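Local structure of D-glycerate 3-kinase (Cryptococcus neoformans var. grubii serotype A, 6CKG) at residues 146-151 with 167-172; 192-197 with 227-232. The protein probably phosphorylates D-glycerate on its 3-hydroxyl group, as a D-glycerate 3-kinase. All blocks are in the same frame, centred on the assembly; numbering follows the deposited sequence.

Interaction 1: residues 146-151 with 167-172. With EDO (1,2-ethanediol), chain C.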
ATOM      1  N   ARG A 146      -0.686 -24.024   3.978  1.00 48.88           N
ATOM      2  CA  ARG A 146      -0.854 -23.457   2.647  1.00 50.17           C
ATOM      3  C   ARG A 146      -1.844 -22.303   2.712  1.00 50.44           C
ATOM      4  O   ARG A 146      -2.660 -22.207   3.632  1.00 56.76           O
ATOM      5  CB  ARG A 146      -1.318 -24.521   1.632  1.00 51.93           C
ATOM      6  CG  ARG A 146      -0.279 -25.625   1.383  1.00 53.29           C
ATOM      7  CD  ARG A 146      -0.771 -26.715   0.441  1.00 65.50           C
ATOM      8  NE  ARG A 146      -0.861 -26.257  -0.943  1.00 75.88           N
ATOM      9  CZ  ARG A 146      -1.383 -26.975  -1.937  1.00 86.65           C
ATOM     10  NH1 ARG A 146      -1.865 -28.193  -1.708  1.00 86.57           N
ATOM     11  NH2 ARG A 146      -1.427 -26.474  -3.166  1.00 90.32           N
ATOM     12  N   ALA A 147      -1.737 -21.407   1.734  1.00 42.30           N
ATOM     13  CA  ALA A 147      -2.678 -20.312   1.570  1.00 37.90           C
ATOM     14  C   ALA A 147      -2.816 -20.008   0.086  1.00 41.29           C
ATOM     15  O   ALA A 147      -1.966 -20.381  -0.727  1.00 41.06           O
ATOM     16  CB  ALA A 147      -2.235 -19.065   2.336  1.00 36.94           C
ATOM     17  N   GLN A 148      -3.923 -19.362  -0.265  1.00 42.21           N
ATOM     18  CA  GLN A 148      -4.206 -18.950  -1.632  0.55 42.76           C
ATOM     19  C   GLN A 148      -4.435 -17.446  -1.640  1.00 37.19           C
ATOM     20  O   GLN A 148      -5.229 -16.934  -0.844  1.00 39.72           O
ATOM     21  CB  GLN A 148      -5.431 -19.681  -2.201  0.55 46.15           C
ATOM     22  CG  GLN A 148      -5.263 -21.193  -2.403  0.55 50.99           C
ATOM     23  CD  GLN A 148      -5.386 -21.992  -1.112  0.55 52.21           C
ATOM     24  OE1 GLN A 148      -6.150 -21.634  -0.213  0.55 51.76           O
ATOM     25  NE2 GLN A 148      -4.622 -23.078  -1.014  0.55 49.41           N
ATOM     26  N   LEU A 149      -3.734 -16.743  -2.523  1.00 35.28           N
ATOM     27  CA  LEU A 149      -3.889 -15.299  -2.564  1.00 29.87           C
ATOM     28  C   LEU A 149      -4.528 -14.842  -3.870  1.00 30.28           C
ATOM     29  O   LEU A 149      -4.299 -15.440  -4.927  1.00 34.88           O
ATOM     30  CB  LEU A 149      -2.535 -14.602  -2.388  1.00 30.21           C
ATOM     31  CG  LEU A 149      -1.788 -15.013  -1.114  1.00 32.73           C
ATOM     32  CD1 LEU A 149      -0.436 -14.339  -1.031  1.00 23.60           C
ATOM     33  CD2 LEU A 149      -2.611 -14.701   0.128  1.00 37.90           C
ATOM     34  N   PRO A 150      -5.333 -13.781  -3.835  1.00 33.72           N
ATOM     35  CA  PRO A 150      -6.042 -13.351  -5.043  1.00 32.26           C
ATOM     36  C   PRO A 150      -5.122 -12.597  -5.990  1.00 33.23           C
ATOM     37  O   PRO A 150      -4.058 -12.102  -5.614  1.00 28.85           O
ATOM     38  CB  PRO A 150      -7.141 -12.426  -4.503  1.00 34.08           C
ATOM     39  CG  PRO A 150      -6.521 -11.822  -3.272  1.00 30.80           C
ATOM     40  CD  PRO A 150      -5.698 -12.969  -2.662  1.00 31.52           C
ATOM     41  N   ILE A 151      -5.552 -12.545  -7.245  1.00 33.14           N
ATOM     42  CA  ILE A 151      -4.914 -11.763  -8.293  1.00 32.90           C
ATOM     43  C   ILE A 151      -5.980 -10.871  -8.902  1.00 30.18           C
ATOM     44  O   ILE A 151      -7.079 -11.342  -9.214  1.00 33.13           O
ATOM     45  CB  ILE A 151      -4.286 -12.664  -9.371  1.00 33.04           C
ATOM     46  CG1 ILE A 151      -3.133 -13.477  -8.777  1.00 34.77           C
ATOM     47  CG2 ILE A 151      -3.822 -11.836 -10.566  1.00 35.63           C
ATOM     48  CD1 ILE A 151      -2.561 -14.537  -9.725  1.00 34.04           C
ATOM     49  N   VAL A 167      -5.019 -17.614  -9.038  1.00 35.72           N
ATOM     50  CA  VAL A 167      -4.594 -17.331  -7.665  1.00 31.28           C
ATOM     51  C   VAL A 167      -3.095 -17.597  -7.520  1.00 34.92           C
ATOM     52  O   VAL A 167      -2.465 -18.246  -8.359  1.00 39.37           O
ATOM     53  CB  VAL A 167      -5.370 -18.145  -6.603  1.00 35.96           C
ATOM     54  CG1 VAL A 167      -6.853 -17.856  -6.657  1.00 42.94           C
ATOM     55  CG2 VAL A 167      -5.087 -19.643  -6.728  1.00 40.93           C
ATOM     56  N   VAL A 168      -2.538 -17.092  -6.416  1.00 31.34           N
ATOM     57  CA  VAL A 168      -1.157 -17.360  -6.008  1.00 36.91           C
ATOM     58  C   VAL A 168      -1.175 -18.413  -4.904  1.00 30.81           C
ATOM     59  O   VAL A 168      -1.844 -18.232  -3.878  1.00 37.25           O
ATOM     60  CB  VAL A 168      -0.461 -16.074  -5.534  1.00 35.10           C
ATOM     61  CG1 VAL A 168       0.927 -16.377  -4.971  1.00 39.52           C
ATOM     62  CG2 VAL A 168      -0.379 -15.084  -6.673  1.00 31.37           C
ATOM     63  N   GLU A 169      -0.441 -19.505  -5.099  1.00 34.45           N
ATOM     64  CA  GLU A 169      -0.349 -20.569  -4.107  1.00 38.31           C
ATOM     65  C   GLU A 169       0.849 -20.327  -3.201  1.00 42.24           C
ATOM     66  O   GLU A 169       1.977 -20.166  -3.686  1.00 45.51           O
ATOM     67  CB  GLU A 169      -0.218 -21.939  -4.779  1.00 40.48           C
ATOM     68  CG  GLU A 169      -1.501 -22.480  -5.389  1.00 50.98           C
ATOM     69  CD  GLU A 169      -2.538 -22.814  -4.342  1.00 59.33           C
ATOM     70  OE1 GLU A 169      -2.151 -23.158  -3.206  1.00 63.02           O
ATOM     71  OE2 GLU A 169      -3.745 -22.723  -4.651  1.00 67.13           O
ATOM     72  N   VAL A 170       0.611 -20.315  -1.891  1.00 35.59           N
ATOM     73  CA  VAL A 170       1.661 -20.105  -0.902  1.00 33.85           C
ATOM     74  C   VAL A 170       1.862 -21.407  -0.139  1.00 41.17           C
ATOM     75  O   VAL A 170       0.896 -22.016   0.339  1.00 38.62           O
ATOM     76  CB  VAL A 170       1.324 -18.942   0.049  1.00 39.79           C
ATOM     77  CG1 VAL A 170       2.393 -18.798   1.144  1.00 39.01           C
ATOM     78  CG2 VAL A 170       1.181 -17.644  -0.742  1.00 36.19           C
ATOM     79  N   GLN A 171       3.110 -21.848  -0.049  1.00 41.21           N
ATOM     80  CA  GLN A 171       3.471 -23.063   0.669  1.00 37.54           C
ATOM     81  C   GLN A 171       4.329 -22.664   1.857  1.00 37.60           C
ATOM     82  O   GLN A 171       5.418 -22.105   1.678  1.00 38.52           O
ATOM     83  CB  GLN A 171       4.225 -24.041  -0.232  1.00 37.37           C
ATOM     84  CG  GLN A 171       4.780 -25.262   0.485  1.00 44.13           C
ATOM     85  CD  GLN A 171       3.691 -26.150   1.044  1.00 52.69           C
ATOM     86  OE1 GLN A 171       2.980 -26.826   0.292  1.00 55.89           O
ATOM     87  NE2 GLN A 171       3.538 -26.148   2.370  1.00 44.55           N
ATOM     88  N   GLY A 172       3.835 -22.929   3.059  1.00 33.46           N
ATOM     89  CA  GLY A 172       4.620 -22.688   4.249  1.00 35.18           C
ATOM     90  C   GLY A 172       5.695 -23.732   4.398  1.00 38.60           C
ATOM     91  O   GLY A 172       5.722 -24.741   3.692  1.00 31.82           O
TER
HETATM   92  C1  EDO C 401      -0.915 -12.172  -4.891  1.00 34.70           C
HETATM   93  O1  EDO C 401      -1.464 -11.676  -6.129  1.00 33.34           O
HETATM   94  C2  EDO C 401      -1.332 -11.246  -3.753  1.00 34.47           C
HETATM   95  O2  EDO C 401      -0.793  -9.939  -3.997  1.00 30.94           O
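Ala147 and Leu149 pair with Val170 and Val168 as the hydrogen-bonded positions of an antiparallel beta hairpin, its two strands running at 156° to each other. Each pair is closed by two backbone bonds; Val170 N to Ala147 O and Leu149 N to Val168 O both measure 2.8 Å. Between them, Gln148 faces Glu169 as a non-hydrogen-bonded pair, and Gln148 CA sends a C-H toward Val168 O at 3.3 Å.

The side chains of the hydrogen-bonded pairs share one face. Leu149 CD1 lies 3.7 Å from Val170 CG2, the branch set anti to the carbonyl carbon, and the two side chains cross obliquely. Helix 118-129 packs on this face, with Cys124 against Leu149 and Leu128 against Val170, so compact, branched apolar residues suit it. Further along, Ile151 CD1 meets Val168 CG2 at 3.8 Å. An ethanediol, probably from the crystallisation liquor, hydrogen-bonds through its O1 hydroxyl, as donor, to Pro150 O at 2.7 Å and rests its C1 on Val168 CG2.

On the other face, Arg146, Gln148, Glu169 and Gln171 form a polar end. The chi2 bend of Glu169 (-67°) turns CD toward the partner strand, and OE1 there accepts a weak, salt-bridging bond from Arg146 NH2 at 3.4 Å, the guanidinium and carboxylate planes 64° apart. A second weak bond, from Gln148 NE2, is doubtful because that side chain has another conformer. Beside them, the aliphatic CG of Arg146 touches Gln171 OE1.

The hairpin is thus two-faced: backbone bonds fix its register, apolar branches join it to the helix, and the polar links are long and weak, consistent with side chains that can rearrange.

Interaction 2: residues 192-197 with 227-232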
ATOM      1  N   ASP A 192     -12.697  16.597  13.446  1.00 30.02           N
ATOM      2  CA  ASP A 192     -12.185  17.955  13.630  1.00 27.12           C
ATOM      3  C   ASP A 192     -10.862  18.150  12.903  1.00 33.90           C
ATOM      4  O   ASP A 192     -10.597  19.228  12.356  1.00 28.17           O
ATOM      5  CB  ASP A 192     -12.001  18.258  15.116  1.00 26.88           C
ATOM      6  CG  ASP A 192     -13.308  18.284  15.887  1.00 38.35           C
ATOM      7  OD1 ASP A 192     -14.402  18.172  15.279  1.00 41.46           O
ATOM      8  OD2 ASP A 192     -13.227  18.416  17.120  1.00 37.36           O
ATOM      9  N   LYS A 193     -10.002  17.125  12.917  1.00 32.75           N
ATOM     10  CA  LYS A 193      -8.695  17.253  12.279  1.00 32.06           C
ATOM     11  C   LYS A 193      -8.808  17.275  10.758  1.00 26.61           C
ATOM     12  O   LYS A 193      -8.052  17.987  10.088  1.00 29.39           O
ATOM     13  CB  LYS A 193      -7.769  16.115  12.715  1.00 25.85           C
ATOM     14  CG  LYS A 193      -6.339  16.368  12.303  1.00 34.05           C
ATOM     15  CD  LYS A 193      -5.742  17.392  13.242  1.00 37.82           C
ATOM     16  CE  LYS A 193      -4.300  17.726  12.895  1.00 49.53           C
ATOM     17  NZ  LYS A 193      -3.774  18.768  13.830  1.00 50.29           N
ATOM     18  N   LEU A 194      -9.725  16.490  10.184  1.00 23.11           N
ATOM     19  CA  LEU A 194      -9.917  16.568   8.741  1.00 26.58           C
ATOM     20  C   LEU A 194     -10.380  17.967   8.347  1.00 24.57           C
ATOM     21  O   LEU A 194      -9.838  18.574   7.416  1.00 29.06           O
ATOM     22  CB  LEU A 194     -10.918  15.508   8.276  1.00 23.95           C
ATOM     23  CG  LEU A 194     -11.084  15.286   6.767  1.00 30.13           C
ATOM     24  CD1 LEU A 194     -11.362  13.811   6.428  1.00 28.34           C
ATOM     25  CD2 LEU A 194     -12.216  16.159   6.258  1.00 29.73           C
ATOM     26  N   GLU A 195     -11.376  18.501   9.064  1.00 24.72           N
ATOM     27  CA  GLU A 195     -11.818  19.874   8.823  1.00 28.94           C
ATOM     28  C   GLU A 195     -10.656  20.849   8.934  1.00 31.40           C
ATOM     29  O   GLU A 195     -10.545  21.803   8.150  1.00 31.96           O
ATOM     30  CB  GLU A 195     -12.924  20.270   9.818  1.00 30.24           C
ATOM     31  CG  GLU A 195     -14.219  19.445   9.707  1.00 31.83           C
ATOM     32  CD  GLU A 195     -14.999  19.680   8.416  1.00 37.15           C
ATOM     33  OE1 GLU A 195     -14.640  20.576   7.618  1.00 34.18           O
ATOM     34  OE2 GLU A 195     -16.004  18.970   8.203  1.00 38.37           O
ATOM     35  N   GLU A 196      -9.788  20.636   9.918  1.00 32.04           N
ATOM     36  CA  GLU A 196      -8.669  21.549  10.124  1.00 34.90           C
ATOM     37  C   GLU A 196      -7.786  21.612   8.884  1.00 33.23           C
ATOM     38  O   GLU A 196      -7.441  22.701   8.407  1.00 32.58           O
ATOM     39  CB  GLU A 196      -7.882  21.097  11.346  1.00 30.13           C
ATOM     40  CG  GLU A 196      -6.679  21.896  11.673  1.00 34.74           C
ATOM     41  CD  GLU A 196      -6.002  21.322  12.887  1.00 43.69           C
ATOM     42  OE1 GLU A 196      -6.625  21.348  13.966  1.00 49.19           O
ATOM     43  OE2 GLU A 196      -4.886  20.790  12.747  1.00 46.64           O
ATOM     44  N   LYS A 197      -7.466  20.444   8.318  1.00 25.92           N
ATOM     45  CA  LYS A 197      -6.647  20.388   7.110  1.00 29.12           C
ATOM     46  C   LYS A 197      -7.369  20.979   5.909  1.00 32.24           C
ATOM     47  O   LYS A 197      -6.761  21.709   5.115  1.00 29.05           O
ATOM     48  CB  LYS A 197      -6.227  18.938   6.824  1.00 26.61           C
ATOM     49  CG  LYS A 197      -5.279  18.350   7.868  1.00 30.73           C
ATOM     50  CD  LYS A 197      -4.751  16.971   7.404  1.00 35.22           C
ATOM     51  CE  LYS A 197      -3.758  16.388   8.387  1.00 40.65           C
ATOM     52  NZ  LYS A 197      -3.143  15.137   7.820  1.00 49.34           N
ATOM     53  N   THR A 227     -17.316  14.211   0.548  1.00 32.09           N
ATOM     54  CA  THR A 227     -16.560  13.183  -0.159  1.00 27.50           C
ATOM     55  C   THR A 227     -15.329  12.768   0.648  1.00 31.14           C
ATOM     56  O   THR A 227     -15.036  11.576   0.791  1.00 31.85           O
ATOM     57  CB  THR A 227     -16.144  13.672  -1.549  1.00 31.55           C
ATOM     58  OG1 THR A 227     -17.264  13.625  -2.434  1.00 35.86           O
ATOM     59  CG2 THR A 227     -15.012  12.774  -2.140  1.00 29.43           C
ATOM     60  N   LEU A 228     -14.604  13.745   1.193  1.00 29.36           N
ATOM     61  CA  LEU A 228     -13.388  13.426   1.939  1.00 32.19           C
ATOM     62  C   LEU A 228     -13.706  12.709   3.249  1.00 27.13           C
ATOM     63  O   LEU A 228     -12.986  11.789   3.644  1.00 29.92           O
ATOM     64  CB  LEU A 228     -12.572  14.697   2.199  1.00 33.89           C
ATOM     65  CG  LEU A 228     -12.093  15.449   0.956  1.00 35.13           C
ATOM     66  CD1 LEU A 228     -11.498  16.798   1.320  1.00 34.51           C
ATOM     67  CD2 LEU A 228     -11.096  14.609   0.162  1.00 28.42           C
ATOM     68  N   HIS A 229     -14.781  13.110   3.932  1.00 30.45           N
ATOM     69  CA  HIS A 229     -15.169  12.436   5.170  1.00 27.52           C
ATOM     70  C   HIS A 229     -15.497  10.966   4.924  1.00 27.67           C
ATOM     71  O   HIS A 229     -15.193  10.111   5.767  1.00 29.56           O
ATOM     72  CB  HIS A 229     -16.369  13.146   5.801  1.00 27.29           C
ATOM     73  CG  HIS A 229     -16.014  14.352   6.633  1.00 31.94           C
ATOM     74  ND1 HIS A 229     -15.197  14.281   7.740  1.00 30.15           N
ATOM     75  CD2 HIS A 229     -16.417  15.646   6.548  1.00 27.82           C
ATOM     76  CE1 HIS A 229     -15.088  15.481   8.287  1.00 31.17           C
ATOM     77  NE2 HIS A 229     -15.821  16.328   7.583  1.00 30.45           N
ATOM     78  N   SER A 230     -16.143  10.661   3.782  1.00 31.28           N
ATOM     79  CA  SER A 230     -16.467   9.276   3.439  0.62 27.85           C
ATOM     80  C   SER A 230     -15.209   8.424   3.305  1.00 27.74           C
ATOM     81  O   SER A 230     -15.139   7.313   3.838  1.00 31.55           O
ATOM     82  CB  SER A 230     -17.281   9.225   2.145  0.62 28.33           C
ATOM     83  OG  SER A 230     -18.502   9.930   2.285  0.62 29.62           O
ATOM     84  N   ILE A 231     -14.206   8.920   2.576  1.00 24.73           N
ATOM     85  CA  ILE A 231     -12.961   8.157   2.463  1.00 25.18           C
ATOM     86  C   ILE A 231     -12.325   7.970   3.839  1.00 31.65           C
ATOM     87  O   ILE A 231     -11.828   6.883   4.171  1.00 28.79           O
ATOM     88  CB  ILE A 231     -11.995   8.846   1.484  1.00 27.59           C
ATOM     89  CG1 ILE A 231     -12.668   9.060   0.126  1.00 25.84           C
ATOM     90  CG2 ILE A 231     -10.692   8.031   1.352  1.00 21.76           C
ATOM     91  CD1 ILE A 231     -13.173   7.759  -0.525  1.00 26.05           C
ATOM     92  N   ASN A 232     -12.336   9.027   4.655  1.00 26.48           N
ATOM     93  CA  ASN A 232     -11.811   8.961   6.022  1.00 24.91           C
ATOM     94  C   ASN A 232     -12.509   7.871   6.826  1.00 28.05           C
ATOM     95  O   ASN A 232     -11.859   7.074   7.514  1.00 26.62           O
ATOM     96  CB  ASN A 232     -11.997  10.327   6.704  1.00 28.60           C
ATOM     97  CG  ASN A 232     -11.301  10.429   8.059  1.00 29.39           C
ATOM     98  OD1 ASN A 232     -10.155  10.027   8.203  1.00 29.05           O
ATOM     99  ND2 ASN A 232     -11.998  10.980   9.058  1.00 27.70           N
TER
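Leu194 lays its CD2 methyl over one face of the His229 imidazole, 3.8 Å from the ring centroid and displaced toward the rim near CE1, a CH-pi contact. Its CG is anti to the backbone N (chi1 -171°), and from that branch point the other methyl, CD1, touches Asn232 CB at 3.6 Å, the two side chains reaching toward each other. A leucine suits this place because its fork serves two residues about one helical turn apart on the opposing helix; Leu228 CB lies farther off, beside CD2. Asn232 turns its polar end to Leu189, where OD1 accepts a hydrogen bond from the backbone N.

At the edge of the same ring, His229 NE2 donates to Glu195 OE2 at 2.7 Å, almost straight at 175°. The oxygen lies in the imidazole plane, whereas the nitrogen stands well above the carboxylate plane, the two planes being 53° apart. Glu195 OE1 forms a salt bridge with Arg225, at the start of helix 225-236.

Helices 191-204 and 225-236 are therefore joined by a small apolar contact with a His-carboxylate bond at its margin. Edge and face together restrict the imidazole's rotation, and the nearby carboxylate would tend to favour a protonated ring, an effect that Arg225 may temper.

Interactions 1 and 2 lie on opposite sides of the chain's centre, their own centres 36 Å apart and their nearest atoms about 21 Å apart. They follow in series along the chain: the hairpin closes before strand 176-180 enters the mixed, mainly parallel sheet, and the helix pair comes after it. That sheet, with strand order 2-3-1-4-5-6, and the Walker A-type sequence after strand 48-53 fit a P-loop kinase fold; neither contact is described with a nucleotide or substrate. In interaction 1 the ethanediol also hydrogen-bonds Ser83 and Asp86, bridging the hairpin to the end of strand 79-83 and the residues just after it; interaction 2 joins helices directly, flanked by helix 281-298.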